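Local coordinates for protein adenosine kinase, putative (Trypanosoma brucei, PDB 3OTX) that probably catalyses the magnesium-dependent transfer of a phosphate from ATP to adenosine, giving AMP in the purine salvage pathway, at residues 272-277 against 281-286. The protein carries 1 engineered substitution. Sequence-based numbering, arbitrary orientation.
Sequences TVLATK and ETVPVP. With AP5 (bis(adenosine)-5'-pentaphosphate), chain C.
The peptide planes of Thr272 to Leu274 and Glu281 to Val283 meet edge to edge as the two arms of an antiparallel beta hairpin. On one face lie Thr272, Leu274, Glu281 and Val283, the first and last two of which meet helix 317-332; on the other, Val273 and Thr282 sit against helix 242-251. Two hydrogen-bonded pairs flank the non-hydrogen-bonded pair Val273–Thr282. At one, Val283 N reaches Thr272 O at 2.7 Å in the carbonyl plane. In return, Thr272 N meets Val283 O from a position tilted 34° out of the Val283 carbonyl plane. At the other, Glu281 N gives Leu274 O a nearly straight bond of 2.8 Å, returned by Leu274 N to Glu281 O. Thr282 CA adds a weaker CA-H...O contact of 3.2 Å to Thr272 O.

With CG anti to the backbone nitrogen (chi1 175°), Leu274 carries CD2 to an apolar contact with Val283 CG2, 4.3 Å away. The Glu281 carboxylate is shared: OE1 forms a salt bridge with Arg318, while OE2 accepts a water also bonded to Thr276 OG1. Beyond the paired strands, both methyls of Val285 approach the ribose hydroxyls of the bis(adenosine) pentaphosphate, CG1 3.6 Å from O2F. Thr272 OG1 is hydrogen-bonded to His325. The chemistry divides the labour: four backbone bonds pair the edge strands of the large ribokinase-fold sheet, while Thr272 and Val285 line the ribose pocket and Glu281–Arg318 and Thr272–His325 tie the hairpin to one helix.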
loop_
_atom_site.group_PDB
_atom_site.type_symbol
_atom_site.label_atom_id
_atom_site.label_comp_id
_atom_site.label_asym_id
_atom_site.label_seq_id
_atom_site.Cartn_x
_atom_site.Cartn_y
_atom_site.Cartn_z
ATOM N N THR A 272 -6.245 -11.375 12.360
ATOM C CA THR A 272 -6.709 -10.278 11.569
ATOM C C THR A 272 -8.183 -10.027 11.895
ATOM O O THR A 272 -8.984 -10.963 11.984
ATOM C CB THR A 272 -6.537 -10.566 10.071
ATOM O OG1 THR A 272 -5.141 -10.509 9.750
ATOM C CG2 THR A 272 -7.265 -9.524 9.211
ATOM N N VAL A 273 -8.507 -8.759 12.090
ATOM C CA VAL A 273 -9.882 -8.344 12.455
ATOM C C VAL A 273 -10.634 -8.005 11.156
ATOM O O VAL A 273 -10.131 -7.269 10.323
ATOM C CB VAL A 273 -9.861 -7.150 13.432
ATOM C CG1 VAL A 273 -11.279 -6.581 13.689
ATOM C CG2 VAL A 273 -9.252 -7.548 14.749
ATOM N N LEU A 274 -11.778 -8.627 10.967
ATOM C CA LEU A 274 -12.563 -8.489 9.748
ATOM C C LEU A 274 -13.969 -8.058 10.154
ATOM O O LEU A 274 -14.655 -8.792 10.850
ATOM C CB LEU A 274 -12.630 -9.831 9.002
ATOM C CG LEU A 274 -13.507 -9.967 7.751
ATOM C CD1 LEU A 274 -13.091 -8.996 6.629
ATOM C CD2 LEU A 274 -13.526 -11.400 7.188
ATOM N N ALA A 275 -14.390 -6.858 9.749
ATOM C CA ALA A 275 -15.729 -6.362 10.158
ATOM C C ALA A 275 -16.546 -5.923 8.976
ATOM O O ALA A 275 -16.023 -5.312 8.039
ATOM C CB ALA A 275 -15.618 -5.222 11.144
ATOM N N THR A 276 -17.848 -6.216 9.047
ATOM C CA THR A 276 -18.810 -5.741 8.061
ATOM C C THR A 276 -20.088 -5.378 8.827
ATOM O O THR A 276 -20.142 -5.516 10.057
ATOM C CB THR A 276 -19.149 -6.821 7.017
ATOM O OG1 THR A 276 -19.950 -7.822 7.648
ATOM C CG2 THR A 276 -17.904 -7.470 6.368
ATOM N N LYS A 277 -21.123 -4.922 8.118
ATOM C CA LYS A 277 -22.399 -4.638 8.775
ATOM C C LYS A 277 -22.910 -5.873 9.510
ATOM O O LYS A 277 -23.738 -5.755 10.419
ATOM C CB LYS A 277 -23.443 -4.152 7.749
ATOM C CG LYS A 277 -23.885 -5.228 6.779
ATOM C CD LYS A 277 -24.795 -4.686 5.698
ATOM C CE LYS A 277 -25.279 -5.823 4.828
ATOM N NZ LYS A 277 -26.006 -5.301 3.644
ATOM N N GLU A 281 -15.436 -10.515 12.932
ATOM C CA GLU A 281 -14.808 -11.820 13.097
ATOM C C GLU A 281 -13.299 -11.633 13.180
ATOM O O GLU A 281 -12.755 -10.571 12.848
ATOM C CB GLU A 281 -15.048 -12.711 11.885
ATOM C CG GLU A 281 -16.449 -12.789 11.347
ATOM C CD GLU A 281 -16.444 -13.243 9.900
ATOM O OE1 GLU A 281 -15.744 -14.237 9.589
ATOM O OE2 GLU A 281 -17.126 -12.601 9.074
ATOM N N THR A 282 -12.618 -12.681 13.621
ATOM C CA THR A 282 -11.168 -12.691 13.576
ATOM C C THR A 282 -10.720 -13.859 12.711
ATOM O O THR A 282 -11.326 -14.937 12.721
ATOM C CB THR A 282 -10.536 -12.768 14.985
ATOM O OG1 THR A 282 -11.108 -13.848 15.710
ATOM C CG2 THR A 282 -10.787 -11.475 15.772
ATOM N N VAL A 283 -9.665 -13.613 11.941
ATOM C CA VAL A 283 -9.084 -14.618 11.079
ATOM C C VAL A 283 -7.672 -14.949 11.581
ATOM O O VAL A 283 -6.770 -14.104 11.491
ATOM C CB VAL A 283 -8.983 -14.089 9.637
ATOM C CG1 VAL A 283 -8.481 -15.161 8.694
ATOM C CG2 VAL A 283 -10.330 -13.532 9.164
ATOM N N PRO A 284 -7.461 -16.177 12.081
ATOM C CA PRO A 284 -6.151 -16.517 12.669
ATOM C C PRO A 284 -5.026 -16.468 11.665
ATOM O O PRO A 284 -5.207 -16.764 10.476
ATOM C CB PRO A 284 -6.330 -17.941 13.174
ATOM C CG PRO A 284 -7.795 -18.140 13.304
ATOM C CD PRO A 284 -8.479 -17.210 12.366
ATOM N N VAL A 285 -3.867 -16.070 12.152
ATOM C CA VAL A 285 -2.666 -16.065 11.326
ATOM C C VAL A 285 -1.950 -17.398 11.594
ATOM O O VAL A 285 -1.686 -17.747 12.763
ATOM C CB VAL A 285 -1.762 -14.875 11.711
ATOM C CG1 VAL A 285 -0.365 -15.037 11.108
ATOM C CG2 VAL A 285 -2.387 -13.578 11.274
ATOM N N PRO A 286 -1.626 -18.161 10.527
ATOM C CA PRO A 286 -0.969 -19.452 10.746
ATOM C C PRO A 286 0.366 -19.314 11.494
ATOM O O PRO A 286 1.119 -18.377 11.249
ATOM C CB PRO A 286 -0.758 -19.994 9.321
ATOM C CG PRO A 286 -1.733 -19.269 8.490
ATOM C CD PRO A 286 -1.840 -17.887 9.100
HETATM P PA AP5 C . 1.350 -6.688 9.997
HETATM O O1A AP5 C . 2.581 -6.646 10.897
HETATM O O2A AP5 C . 0.046 -6.412 10.719
HETATM O O3A AP5 C . 1.419 -5.646 8.772
HETATM P PB AP5 C . 2.027 -4.151 8.804
HETATM O O1B AP5 C . 2.139 -3.603 10.193
HETATM O O2B AP5 C . 1.249 -3.360 7.810
HETATM O O3B AP5 C . 3.480 -4.477 8.241
HETATM P PG AP5 C . 4.868 -3.699 8.287
HETATM O O1G AP5 C . 5.944 -4.731 8.146
HETATM O O2G AP5 C . 5.120 -2.923 9.560
HETATM O O3G AP5 C . 4.753 -2.876 6.977
HETATM P PD AP5 C . 5.777 -1.817 6.309
HETATM O O1D AP5 C . 7.052 -1.605 7.104
HETATM O O2D AP5 C . 4.933 -0.620 5.971
HETATM O O3D AP5 C . 6.218 -2.628 4.990
HETATM P PE AP5 C . 5.436 -2.638 3.577
HETATM O O1E AP5 C . 3.954 -2.680 3.822
HETATM O O2E AP5 C . 6.042 -3.720 2.686
HETATM O O5F AP5 C . 1.367 -8.095 9.228
HETATM C C5F AP5 C . 0.436 -8.367 8.181
HETATM C C4F AP5 C . 0.285 -9.862 8.038
HETATM O O4F AP5 C . 1.571 -10.468 7.852
HETATM C C3F AP5 C . -0.254 -10.569 9.278
HETATM O O3F AP5 C . -1.661 -10.565 9.255
HETATM C C2F AP5 C . 0.372 -11.931 9.200
HETATM O O2F AP5 C . -0.354 -12.740 8.308
HETATM C C1F AP5 C . 1.731 -11.639 8.555
HETATM N N9A AP5 C . 2.823 -11.416 9.545
HETATM C C8A AP5 C . 3.447 -10.201 9.844
HETATM N N7A AP5 C . 4.402 -10.448 10.782
HETATM C C5A AP5 C . 4.405 -11.772 11.064
HETATM C C6A AP5 C . 5.173 -12.568 11.885
HETATM N N6A AP5 C . 6.226 -12.086 12.551
HETATM N N1A AP5 C . 4.920 -13.918 11.926
HETATM C C2A AP5 C . 3.935 -14.504 11.148
HETATM N N3A AP5 C . 3.182 -13.698 10.320
HETATM C C4A AP5 C . 3.424 -12.374 10.261
HETATM O O5J AP5 C . 5.772 -1.178 2.951
HETATM C C5J AP5 C . 7.116 -0.828 2.666
HETATM C C4J AP5 C . 7.030 0.082 1.452
HETATM O O4J AP5 C . 6.483 1.361 1.814
HETATM C C3J AP5 C . 8.394 0.445 0.856
HETATM O O3J AP5 C . 8.558 -0.314 -0.343
HETATM C C2J AP5 C . 8.326 1.961 0.614
HETATM O O2J AP5 C . 8.768 2.353 -0.680
HETATM C C1J AP5 C . 6.852 2.240 0.783
HETATM N N9B AP5 C . 6.554 3.634 1.144
HETATM C C8B AP5 C . 7.032 4.283 2.250
HETATM N N7B AP5 C . 6.562 5.557 2.194
HETATM C C5B AP5 C . 5.795 5.701 1.068
HETATM C C6B AP5 C . 5.075 6.778 0.535
HETATM N N6B AP5 C . 5.081 8.014 1.060
HETATM N N1B AP5 C . 4.443 6.546 -0.655
HETATM C C2B AP5 C . 4.386 5.322 -1.281
HETATM N N3B AP5 C . 5.132 4.275 -0.780
HETATM C C4B AP5 C . 5.790 4.474 0.402
HETATM O O HOH W 1 -19.052 -10.102 8.716
#